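Local coordinates for TCP pilus virulence regulatory protein (Vibrio cholerae serotype O1, PDB 5SUW), which probably activates transcription of virulence genes as an AraC-family regulator, here with a small aromatic carboxylic acid bound between its cupin-like and DNA-binding parts, at residues Tyr12-Phe17 against Ile79-Ile84; Asn28-Phe33 against Leu61-Ile66; Asp113-Asn118 against Lys157-Ile162. All coordinates share one frame; numbering follows the deposited sequence.

Interaction 1: Tyr12-Phe17 against Ile79-Ile84. With 70G (3-[(1R)-8-methyl-1,2,3,4-tetrahydronaphthalen-1-yl]propanoic acid), chain B.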
loop_
_atom_site.group_PDB
_atom_site.type_symbol
_atom_site.label_atom_id
_atom_site.label_comp_id
_atom_site.label_asym_id
_atom_site.label_seq_id
_atom_site.Cartn_x
_atom_site.Cartn_y
_atom_site.Cartn_z
ATOM N N TYR A 12 -3.586 -14.178 0.401
ATOM C CA TYR A 12 -4.876 -14.293 1.064
ATOM C C TYR A 12 -5.835 -15.125 0.225
ATOM O O TYR A 12 -5.936 -14.936 -0.991
ATOM C CB TYR A 12 -5.480 -12.916 1.304
ATOM C CG TYR A 12 -4.557 -11.971 2.028
ATOM C CD1 TYR A 12 -3.688 -11.155 1.332
ATOM C CD2 TYR A 12 -4.558 -11.896 3.412
ATOM C CE1 TYR A 12 -2.851 -10.288 1.989
ATOM C CE2 TYR A 12 -3.728 -11.028 4.081
ATOM C CZ TYR A 12 -2.876 -10.227 3.370
ATOM O OH TYR A 12 -2.037 -9.362 4.037
ATOM N N ARG A 13 -6.545 -16.037 0.880
ATOM C CA ARG A 13 -7.545 -16.867 0.225
ATOM C C ARG A 13 -8.895 -16.149 0.244
ATOM O O ARG A 13 -9.202 -15.378 1.157
ATOM C CB ARG A 13 -7.648 -18.235 0.917
ATOM C CG ARG A 13 -8.302 -19.365 0.102
ATOM C CD ARG A 13 -9.079 -20.280 1.036
ATOM N NE ARG A 13 -9.367 -21.603 0.489
ATOM C CZ ARG A 13 -9.967 -22.573 1.182
ATOM N NH1 ARG A 13 -10.337 -22.350 2.438
ATOM N NH2 ARG A 13 -10.202 -23.761 0.630
ATOM N N MET A 14 -9.701 -16.410 -0.784
ATOM C CA MET A 14 -10.925 -15.646 -1.009
ATOM C C MET A 14 -11.951 -16.570 -1.650
ATOM O O MET A 14 -11.778 -16.988 -2.802
ATOM C CB MET A 14 -10.627 -14.435 -1.884
ATOM C CG MET A 14 -11.783 -13.504 -2.168
ATOM S SD MET A 14 -11.067 -11.931 -2.690
ATOM C CE MET A 14 -12.536 -10.993 -3.053
ATOM N N SER A 15 -13.007 -16.899 -0.908
ATOM C CA SER A 15 -14.004 -17.845 -1.385
ATOM C C SER A 15 -15.049 -17.130 -2.243
ATOM O O SER A 15 -15.035 -15.902 -2.389
ATOM C CB SER A 15 -14.643 -18.564 -0.204
ATOM O OG SER A 15 -14.828 -17.650 0.865
ATOM N N LYS A 16 -15.977 -17.910 -2.805
ATOM C CA LYS A 16 -16.916 -17.378 -3.785
ATOM C C LYS A 16 -17.753 -16.241 -3.202
ATOM O O LYS A 16 -18.332 -16.356 -2.117
ATOM C CB LYS A 16 -17.821 -18.494 -4.327
ATOM C CG LYS A 16 -18.660 -19.245 -3.290
ATOM C CD LYS A 16 -19.542 -20.309 -3.962
ATOM C CE LYS A 16 -20.390 -21.095 -2.953
ATOM N NZ LYS A 16 -21.579 -21.757 -3.579
ATOM N N PHE A 17 -17.776 -15.126 -3.927
ATOM C CA PHE A 17 -18.634 -13.976 -3.651
ATOM C C PHE A 17 -18.361 -13.351 -2.286
ATOM O O PHE A 17 -19.213 -12.649 -1.746
ATOM C CB PHE A 17 -20.119 -14.345 -3.806
ATOM C CG PHE A 17 -20.450 -14.978 -5.137
ATOM C CD1 PHE A 17 -20.797 -16.323 -5.223
ATOM C CD2 PHE A 17 -20.377 -14.232 -6.314
ATOM C CE1 PHE A 17 -21.087 -16.903 -6.453
ATOM C CE2 PHE A 17 -20.662 -14.810 -7.547
ATOM C CZ PHE A 17 -21.014 -16.146 -7.613
ATOM N N ILE A 79 -10.021 -18.159 -4.820
ATOM C CA ILE A 79 -9.081 -17.229 -5.427
ATOM C C ILE A 79 -8.030 -16.881 -4.384
ATOM O O ILE A 79 -8.366 -16.574 -3.234
ATOM C CB ILE A 79 -9.794 -15.953 -5.926
ATOM C CG1 ILE A 79 -10.621 -16.229 -7.183
ATOM C CG2 ILE A 79 -8.804 -14.833 -6.171
ATOM C CD1 ILE A 79 -11.444 -15.021 -7.633
ATOM N N ASN A 80 -6.767 -16.923 -4.775
ATOM C CA ASN A 80 -5.691 -16.419 -3.936
ATOM C C ASN A 80 -5.273 -15.041 -4.434
ATOM O O ASN A 80 -4.926 -14.880 -5.613
ATOM C CB ASN A 80 -4.505 -17.379 -3.936
ATOM C CG ASN A 80 -4.816 -18.658 -3.221
ATOM O OD1 ASN A 80 -4.712 -19.738 -3.794
ATOM N ND2 ASN A 80 -5.235 -18.544 -1.964
ATOM N N VAL A 81 -5.319 -14.055 -3.535
ATOM C CA VAL A 81 -4.801 -12.720 -3.796
ATOM C C VAL A 81 -3.394 -12.626 -3.221
ATOM O O VAL A 81 -3.184 -12.900 -2.028
ATOM C CB VAL A 81 -5.711 -11.644 -3.186
ATOM C CG1 VAL A 81 -5.286 -10.270 -3.677
ATOM C CG2 VAL A 81 -7.151 -11.950 -3.519
ATOM N N SER A 82 -2.432 -12.246 -4.064
ATOM C CA SER A 82 -1.048 -12.035 -3.657
ATOM C C SER A 82 -0.781 -10.546 -3.525
ATOM O O SER A 82 -1.127 -9.773 -4.417
ATOM C CB SER A 82 -0.062 -12.647 -4.662
ATOM O OG SER A 82 -0.370 -14.005 -4.896
ATOM N N VAL A 83 -0.147 -10.154 -2.425
ATOM C CA VAL A 83 0.203 -8.762 -2.161
ATOM C C VAL A 83 1.703 -8.663 -1.930
ATOM O O VAL A 83 2.272 -9.435 -1.147
ATOM C CB VAL A 83 -0.552 -8.206 -0.943
ATOM C CG1 VAL A 83 -0.252 -6.690 -0.782
ATOM C CG2 VAL A 83 -2.050 -8.487 -1.071
ATOM N N ILE A 84 2.334 -7.700 -2.593
ATOM C CA ILE A 84 3.744 -7.397 -2.397
ATOM C C ILE A 84 3.853 -5.988 -1.839
ATOM O O ILE A 84 3.291 -5.043 -2.403
ATOM C CB ILE A 84 4.548 -7.524 -3.702
ATOM C CG1 ILE A 84 4.465 -8.947 -4.228
ATOM C CG2 ILE A 84 6.000 -7.109 -3.476
ATOM C CD1 ILE A 84 5.161 -9.123 -5.583
HETATM C C10 70G B . -2.797 -5.768 3.672
HETATM C C11 70G B . -1.506 -4.947 3.809
HETATM C C14 70G B . -6.085 -7.229 -1.145
HETATM C C15 70G B . -6.621 -8.354 -0.617
HETATM C C01 70G B . -5.792 -8.057 3.157
HETATM C C02 70G B . -5.864 -7.726 1.626
HETATM C C03 70G B . -5.313 -6.560 1.073
HETATM C C04 70G B . -5.429 -6.310 -0.315
HETATM C C05 70G B . -4.845 -5.048 -0.998
HETATM C C06 70G B . -4.123 -4.059 -0.075
HETATM C C07 70G B . -4.594 -4.176 1.423
HETATM C C08 70G B . -4.607 -5.553 1.975
HETATM C C09 70G B . -3.186 -5.950 2.213
HETATM O O12 70G B . -1.468 -3.915 4.615
HETATM O O13 70G B . -0.539 -5.223 3.178
HETATM C C16 70G B . -6.512 -8.625 0.797
#
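Y12 and V81 form a hydrogen-bonded pair of an antiparallel ladder that joins strand 7-14, at the margin of the five-stranded sheet, to strand 79-86 in the cupin-like N-terminal domain. V81 N donates a hydrogen bond to Y12 O at 2.8 Å, and Y12 N donates one to V81 O. R13 and N80 follow as the non-hydrogen-bonded pair, then M14 with I79, where I79 N to M14 O is sound but M14 N to I79 O is weak. The side chains of Y12, M14, I79 and V81 share one face of the sheet, where Y12 and V81 reach 70G. With Y12 CG anti to its carbonyl carbon (chi1 -53°), the ring offers one face to the methyl C01 of 70G, 3.6 Å above its centre, while V83 CG2 meets the edge, 3.6 Å from Y12 CE1. V81 splits its branches: CG1 lies 3.8 Å from C15 of 70G, and CG2 touches M14 SD at 4.0 Å. On the other face, polar R13 and N80 suit a more exposed surface. The hydroxyl of Y12 is hydrogen-bonded to that of Y266, so the phenol adds a polar tie to an otherwise apolar wall suited to the hydrocarbon part of the ligand.

Interaction 2: Asn28-Phe33 against Leu61-Ile66. With 70G (3-[(1R)-8-methyl-1,2,3,4-tetrahydronaphthalen-1-yl]propanoic acid), chain B.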
loop_
_atom_site.group_PDB
_atom_site.type_symbol
_atom_site.label_atom_id
_atom_site.label_comp_id
_atom_site.label_asym_id
_atom_site.label_seq_id
_atom_site.Cartn_x
_atom_site.Cartn_y
_atom_site.Cartn_z
ATOM N N ASN A 28 1.538 2.419 3.497
ATOM C CA ASN A 28 2.778 2.815 4.151
ATOM C C ASN A 28 3.970 2.702 3.214
ATOM O O ASN A 28 4.968 3.405 3.401
ATOM C CB ASN A 28 3.016 1.941 5.374
ATOM C CG ASN A 28 3.395 0.524 4.987
ATOM O OD1 ASN A 28 2.554 -0.257 4.537
ATOM N ND2 ASN A 28 4.673 0.195 5.127
ATOM N N ASP A 29 3.885 1.812 2.226
ATOM C CA ASP A 29 4.954 1.557 1.270
ATOM C C ASP A 29 4.311 1.059 -0.014
ATOM O O ASP A 29 3.194 0.542 0.010
ATOM C CB ASP A 29 5.957 0.530 1.808
ATOM C CG ASP A 29 6.928 1.131 2.811
ATOM O OD1 ASP A 29 7.859 1.860 2.386
ATOM O OD2 ASP A 29 6.762 0.870 4.022
ATOM N N TYR A 30 5.013 1.222 -1.140
ATOM C CA TYR A 30 4.454 0.800 -2.424
ATOM C C TYR A 30 4.004 -0.651 -2.354
ATOM O O TYR A 30 4.714 -1.515 -1.828
ATOM C CB TYR A 30 5.469 0.992 -3.556
ATOM C CG TYR A 30 5.756 2.452 -3.800
ATOM C CD1 TYR A 30 4.907 3.219 -4.594
ATOM C CD2 TYR A 30 6.838 3.081 -3.187
ATOM C CE1 TYR A 30 5.142 4.566 -4.804
ATOM C CE2 TYR A 30 7.087 4.433 -3.395
ATOM C CZ TYR A 30 6.227 5.171 -4.200
ATOM O OH TYR A 30 6.460 6.511 -4.416
ATOM N N LYS A 31 2.793 -0.895 -2.835
ATOM C CA LYS A 31 2.182 -2.210 -2.799
ATOM C C LYS A 31 1.619 -2.545 -4.167
ATOM O O LYS A 31 1.146 -1.661 -4.886
ATOM C CB LYS A 31 1.058 -2.276 -1.760
ATOM C CG LYS A 31 1.570 -2.087 -0.370
ATOM C CD LYS A 31 0.561 -2.423 0.692
ATOM C CE LYS A 31 1.215 -2.239 2.038
ATOM N NZ LYS A 31 0.446 -2.976 3.047
ATOM N N MET A 32 1.656 -3.830 -4.516
ATOM C CA MET A 32 0.940 -4.298 -5.696
ATOM C C MET A 32 0.253 -5.615 -5.384
ATOM O O MET A 32 0.705 -6.377 -4.524
ATOM C CB MET A 32 1.851 -4.438 -6.921
ATOM C CG MET A 32 3.143 -5.151 -6.736
ATOM S SD MET A 32 4.231 -4.702 -8.115
ATOM C CE MET A 32 4.416 -2.971 -7.737
ATOM N N PHE A 33 -0.876 -5.856 -6.056
ATOM C CA PHE A 33 -1.581 -7.109 -5.833
ATOM C C PHE A 33 -2.258 -7.590 -7.110
ATOM O O PHE A 33 -2.543 -6.820 -8.031
ATOM C CB PHE A 33 -2.585 -7.010 -4.667
ATOM C CG PHE A 33 -3.774 -6.098 -4.904
ATOM C CD1 PHE A 33 -3.749 -4.776 -4.482
ATOM C CD2 PHE A 33 -4.944 -6.590 -5.458
ATOM C CE1 PHE A 33 -4.858 -3.944 -4.650
ATOM C CE2 PHE A 33 -6.052 -5.768 -5.632
ATOM C CZ PHE A 33 -6.009 -4.446 -5.215
ATOM N N LEU A 61 -0.791 0.246 -5.712
ATOM C CA LEU A 61 -1.240 1.240 -4.741
ATOM C C LEU A 61 -0.062 2.146 -4.419
ATOM O O LEU A 61 1.011 1.666 -4.034
ATOM C CB LEU A 61 -1.783 0.584 -3.473
ATOM C CG LEU A 61 -2.877 -0.436 -3.798
ATOM C CD1 LEU A 61 -3.287 -1.302 -2.588
ATOM C CD2 LEU A 61 -4.078 0.287 -4.415
ATOM N N LYS A 62 -0.263 3.447 -4.587
ATOM C CA LYS A 62 0.822 4.396 -4.416
ATOM C C LYS A 62 1.107 4.644 -2.938
ATOM O O LYS A 62 0.189 4.743 -2.115
ATOM C CB LYS A 62 0.474 5.699 -5.122
ATOM C CG LYS A 62 1.487 6.763 -4.902
ATOM C CD LYS A 62 0.780 8.058 -4.669
ATOM C CE LYS A 62 0.320 8.574 -5.977
ATOM N NZ LYS A 62 1.539 8.895 -6.754
ATOM N N LYS A 63 2.390 4.734 -2.607
ATOM C CA LYS A 63 2.786 5.071 -1.247
ATOM C C LYS A 63 2.179 6.407 -0.823
ATOM O O LYS A 63 2.155 7.372 -1.595
ATOM C CB LYS A 63 4.309 5.122 -1.139
ATOM C CG LYS A 63 4.823 5.308 0.290
ATOM C CD LYS A 63 6.346 5.439 0.315
ATOM C CE LYS A 63 6.852 5.568 1.745
ATOM N NZ LYS A 63 8.285 5.927 1.779
ATOM N N ASN A 64 1.654 6.438 0.407
ATOM C CA ASN A 64 1.085 7.587 1.090
ATOM C C ASN A 64 -0.295 7.942 0.567
ATOM O O ASN A 64 -0.779 9.037 0.851
ATOM C CB ASN A 64 1.995 8.816 1.005
ATOM C CG ASN A 64 3.323 8.581 1.690
ATOM O OD1 ASN A 64 3.362 8.003 2.777
ATOM N ND2 ASN A 64 4.420 8.998 1.053
ATOM N N SER A 65 -0.942 7.057 -0.185
ATOM C CA SER A 65 -2.330 7.279 -0.528
ATOM C C SER A 65 -3.241 6.756 0.589
ATOM O O SER A 65 -2.825 6.021 1.491
ATOM C CB SER A 65 -2.671 6.617 -1.866
ATOM O OG SER A 65 -2.471 5.217 -1.813
ATOM N N ILE A 66 -4.500 7.176 0.528
ATOM C CA ILE A 66 -5.536 6.745 1.455
ATOM C C ILE A 66 -6.593 6.046 0.612
ATOM O O ILE A 66 -7.324 6.702 -0.143
ATOM C CB ILE A 66 -6.140 7.922 2.239
ATOM C CG1 ILE A 66 -5.048 8.686 3.002
ATOM C CG2 ILE A 66 -7.215 7.421 3.161
ATOM C CD1 ILE A 66 -4.288 7.835 4.013
HETATM C C10 70G B . -2.797 -5.768 3.672
HETATM C C11 70G B . -1.506 -4.947 3.809
HETATM C C14 70G B . -6.085 -7.229 -1.145
HETATM C C15 70G B . -6.621 -8.354 -0.617
HETATM C C01 70G B . -5.792 -8.057 3.157
HETATM C C02 70G B . -5.864 -7.726 1.626
HETATM C C03 70G B . -5.313 -6.560 1.073
HETATM C C04 70G B . -5.429 -6.310 -0.315
HETATM C C05 70G B . -4.845 -5.048 -0.998
HETATM C C06 70G B . -4.123 -4.059 -0.075
HETATM C C07 70G B . -4.594 -4.176 1.423
HETATM C C08 70G B . -4.607 -5.553 1.975
HETATM C C09 70G B . -3.186 -5.950 2.213
HETATM O O12 70G B . -1.468 -3.915 4.615
HETATM O O13 70G B . -0.539 -5.223 3.178
HETATM C C16 70G B . -6.512 -8.625 0.797
#
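K63 reaches across to Y30 and then runs on past N28 and D29, beside the point where the cupin-like sheet pairs strand 31-35 with strand 57-61. Its CB sits over the centre of the Y30 ring in a CH-pi contact, 3.6 Å from the centroid and 10° off the ring normal. The chain is extended, with CG anti to the backbone N (chi1 -173°), and this carries it across the tyrosine at about a right angle: CG passes D29 CA, CD lies near Y30 CE2, and CE comes to 3.3 Å from N28 O. NZ is 4.1 Å from D29 OD1, too far for a salt bridge; its salt-bridge partners are D88 and E172. A long lysine suits this place because its methylenes cover an aromatic face while its ammonium reaches D88 and E172. The Y30 hydroxyl is hydrogen-bonded to T165 and F163. K62 to S65 form a type II beta turn in which K62 O accepts from both S65 N and S65 OG. At the strand end, L61 N bonds to K31 O at 2.8 Å, with a weak return from K31 N to L61 O. K31 extends its amine toward the carboxylate of 70G, though the modelled approach is doubtfully close. L61 CD1 meets the edge of the F33 ring, 3.7 Å from CE1, while F33 CD1 lies 3.7 Å from C05 of 70G.

Interaction 3: Asp113-Asn118 against Lys157-Ile162. With MES (2-(N-morpholino)-ethanesulfonic acid), chain C.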
loop_
_atom_site.group_PDB
_atom_site.type_symbol
_atom_site.label_atom_id
_atom_site.label_comp_id
_atom_site.label_asym_id
_atom_site.label_seq_id
_atom_site.Cartn_x
_atom_site.Cartn_y
_atom_site.Cartn_z
ATOM N N ASP A 113 -3.752 7.232 -7.592
ATOM C CA ASP A 113 -3.223 6.462 -6.472
ATOM C C ASP A 113 -3.387 4.955 -6.635
ATOM O O ASP A 113 -2.716 4.198 -5.926
ATOM C CB ASP A 113 -3.918 6.881 -5.164
ATOM C CG ASP A 113 -3.756 8.356 -4.847
ATOM O OD1 ASP A 113 -2.615 8.868 -4.870
ATOM O OD2 ASP A 113 -4.789 9.005 -4.572
ATOM N N LEU A 114 -4.281 4.509 -7.518
ATOM C CA LEU A 114 -4.567 3.097 -7.756
ATOM C C LEU A 114 -4.483 2.871 -9.257
ATOM O O LEU A 114 -5.354 3.327 -10.003
ATOM C CB LEU A 114 -5.948 2.713 -7.219
ATOM C CG LEU A 114 -6.322 1.234 -7.182
ATOM C CD1 LEU A 114 -7.341 0.948 -6.087
ATOM C CD2 LEU A 114 -6.881 0.805 -8.521
ATOM N N LEU A 115 -3.441 2.177 -9.702
ATOM C CA LEU A 115 -3.175 1.993 -11.120
ATOM C C LEU A 115 -3.352 0.522 -11.476
ATOM O O LEU A 115 -3.202 -0.357 -10.620
ATOM C CB LEU A 115 -1.762 2.480 -11.486
ATOM C CG LEU A 115 -1.532 3.990 -11.301
ATOM C CD1 LEU A 115 -1.359 4.379 -9.832
ATOM C CD2 LEU A 115 -0.354 4.495 -12.107
ATOM N N LEU A 116 -3.708 0.264 -12.739
ATOM C CA LEU A 116 -3.978 -1.082 -13.221
ATOM C C LEU A 116 -3.047 -1.381 -14.386
ATOM O O LEU A 116 -2.879 -0.545 -15.278
ATOM C CB LEU A 116 -5.448 -1.225 -13.637
ATOM C CG LEU A 116 -6.024 -2.596 -14.051
ATOM C CD1 LEU A 116 -7.537 -2.533 -14.082
ATOM C CD2 LEU A 116 -5.539 -3.094 -15.410
ATOM N N TRP A 117 -2.448 -2.574 -14.387
ATOM C CA TRP A 117 -1.617 -3.007 -15.504
ATOM C C TRP A 117 -2.017 -4.415 -15.918
ATOM O O TRP A 117 -2.006 -5.330 -15.089
ATOM C CB TRP A 117 -0.124 -2.962 -15.158
ATOM C CG TRP A 117 0.718 -3.339 -16.350
ATOM C CD1 TRP A 117 1.232 -4.571 -16.632
ATOM C CD2 TRP A 117 1.100 -2.484 -17.445
ATOM N NE1 TRP A 117 1.929 -4.537 -17.823
ATOM C CE2 TRP A 117 1.859 -3.270 -18.345
ATOM C CE3 TRP A 117 0.883 -1.131 -17.745
ATOM C CZ2 TRP A 117 2.402 -2.750 -19.519
ATOM C CZ3 TRP A 117 1.424 -0.616 -18.918
ATOM C CH2 TRP A 117 2.176 -1.423 -19.787
ATOM N N ASN A 118 -2.375 -4.587 -17.195
ATOM C CA ASN A 118 -2.575 -5.911 -17.781
ATOM C C ASN A 118 -1.238 -6.367 -18.345
ATOM O O ASN A 118 -0.754 -5.805 -19.333
ATOM C CB ASN A 118 -3.646 -5.889 -18.871
ATOM C CG ASN A 118 -4.959 -5.318 -18.381
ATOM O OD1 ASN A 118 -5.613 -5.902 -17.515
ATOM N ND2 ASN A 118 -5.361 -4.179 -18.944
ATOM N N LYS A 157 3.883 5.694 -17.697
ATOM C CA LYS A 157 3.616 6.102 -19.069
ATOM C C LYS A 157 2.137 5.929 -19.402
ATOM O O LYS A 157 1.511 6.819 -19.992
ATOM C CB LYS A 157 4.491 5.287 -20.031
ATOM C CG LYS A 157 4.701 5.898 -21.410
ATOM C CD LYS A 157 5.200 4.863 -22.433
ATOM C CE LYS A 157 6.532 4.246 -22.027
ATOM N NZ LYS A 157 7.098 3.390 -23.108
ATOM N N LYS A 158 1.559 4.789 -19.008
ATOM C CA LYS A 158 0.175 4.483 -19.370
ATOM C C LYS A 158 -0.792 5.528 -18.822
ATOM O O LYS A 158 -1.680 6.003 -19.537
ATOM C CB LYS A 158 -0.207 3.090 -18.864
ATOM C CG LYS A 158 -1.708 2.810 -18.964
ATOM C CD LYS A 158 -2.091 1.462 -18.385
ATOM C CE LYS A 158 -3.605 1.319 -18.342
ATOM N NZ LYS A 158 -4.063 -0.019 -17.894
ATOM N N TYR A 159 -0.637 5.895 -17.556
ATOM C CA TYR A 159 -1.515 6.850 -16.891
ATOM C C TYR A 159 -1.007 8.278 -16.987
ATOM O O TYR A 159 -1.662 9.189 -16.476
ATOM C CB TYR A 159 -1.704 6.449 -15.415
ATOM C CG TYR A 159 -2.593 5.241 -15.275
ATOM C CD1 TYR A 159 -3.971 5.378 -15.133
ATOM C CD2 TYR A 159 -2.061 3.951 -15.341
ATOM C CE1 TYR A 159 -4.793 4.259 -15.038
ATOM C CE2 TYR A 159 -2.870 2.837 -15.250
ATOM C CZ TYR A 159 -4.230 2.990 -15.097
ATOM O OH TYR A 159 -5.024 1.870 -14.997
ATOM N N ASN A 160 0.140 8.490 -17.628
ATOM C CA ASN A 160 0.726 9.819 -17.759
ATOM C C ASN A 160 0.811 10.499 -16.393
ATOM O O ASN A 160 0.593 11.707 -16.245
ATOM C CB ASN A 160 -0.064 10.655 -18.765
ATOM C CG ASN A 160 0.642 11.920 -19.137
ATOM O OD1 ASN A 160 0.244 13.011 -18.727
ATOM N ND2 ASN A 160 1.713 11.791 -19.907
ATOM N N SER A 161 1.122 9.707 -15.368
ATOM C CA SER A 161 1.171 10.238 -14.014
ATOM C C SER A 161 2.314 9.614 -13.222
ATOM O O SER A 161 2.650 8.442 -13.398
ATOM C CB SER A 161 -0.173 10.034 -13.271
ATOM O OG SER A 161 -0.412 8.682 -12.941
ATOM N N ILE A 162 2.911 10.417 -12.342
ATOM C CA ILE A 162 4.004 9.956 -11.508
ATOM C C ILE A 162 3.459 8.949 -10.499
ATOM O O ILE A 162 2.403 9.166 -9.895
ATOM C CB ILE A 162 4.667 11.138 -10.785
ATOM C CG1 ILE A 162 5.265 12.211 -11.716
ATOM C CG2 ILE A 162 5.702 10.614 -9.790
ATOM C CD1 ILE A 162 6.419 11.762 -12.530
HETATM O O1 MES C . 2.000 -3.941 -23.952
HETATM C C2 MES C . 1.148 -4.762 -24.763
HETATM C C3 MES C . -0.303 -4.765 -24.244
HETATM N N4 MES C . -0.421 -4.576 -22.821
HETATM C C5 MES C . 0.748 -4.920 -22.037
HETATM C C6 MES C . 2.101 -4.449 -22.619
HETATM C C7 MES C . -0.821 -3.144 -22.527
HETATM C C8 MES C . -0.836 -2.914 -21.005
HETATM S S MES C . -2.486 -2.331 -20.476
HETATM O O1S MES C . -3.580 -3.227 -20.992
HETATM O O2S MES C . -2.799 -1.000 -21.141
HETATM O O3S MES C . -2.580 -2.234 -18.967
#
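L115 and Y159 make the close-packed half of this contact, with L115 CD2 3.7 Å from Y159 CD2 and L115 CG over one ring face, displaced from the ring centre. The two side chains run alongside but antiparallel. Because CG of Y159 is anti to its carbonyl carbon (chi1 -73°), the ring leaves the helix toward the strand and its hydroxyl meets the backbone: L116 N donates to Y159 OH at 3.1 Å, with an angle of 144° at the hydrogen, and L116 O lies at the ring edge, in its plane. A tyrosine thus serves both needs, an apolar face for leucine and a polar end for a peptide group. The arrangement sets the C-terminal end of helix 141-159 against strand 114-118, an outermost strand of the cupin-like sheet; a Schellman motif at N160 turns the chain away from the helix. Toward solvent, the contact passes to K158, whose extended chain brings NZ to L116 O at 2.9 Å, the donor standing 44° out of the carbonyl plane. NZ also bonds to O3S of a MES molecule, probably from the crystallisation liquor, at 2.9 Å. The sulfonate is gripped further by N118, whose backbone N donates to O3S while ND2 donates to O1S. W117 lays an indole face under MES C8, its CZ2 3.5 Å from C6 of the buffer, and its ring also packs edge-to-face with F151.

How the interactions relate
All three contacts reach the same five-stranded sheet. Interactions 1 and 2 have centres 18 Å apart and meet directly, since strands 79-86 and 31-35 are neighbours: I84 N lies 2.9 Å from M32 O, a probable hydrogen bond. Both contribute to the 70G site, interaction 1 against the methylated ring system and interaction 2 through F33, L61 and the carboxylate side, where K230 is a further partner. Interactions 2 and 3, with centres 13 Å apart, join through K62 N and D113 O at 2.9 Å and through L61 CD2 packed on L114 CG. Interaction 3 stands apart from the ligand, the side chain of L115 being about 13 Å from 70G, and from interaction 1, at about 11 Å between nearest atoms.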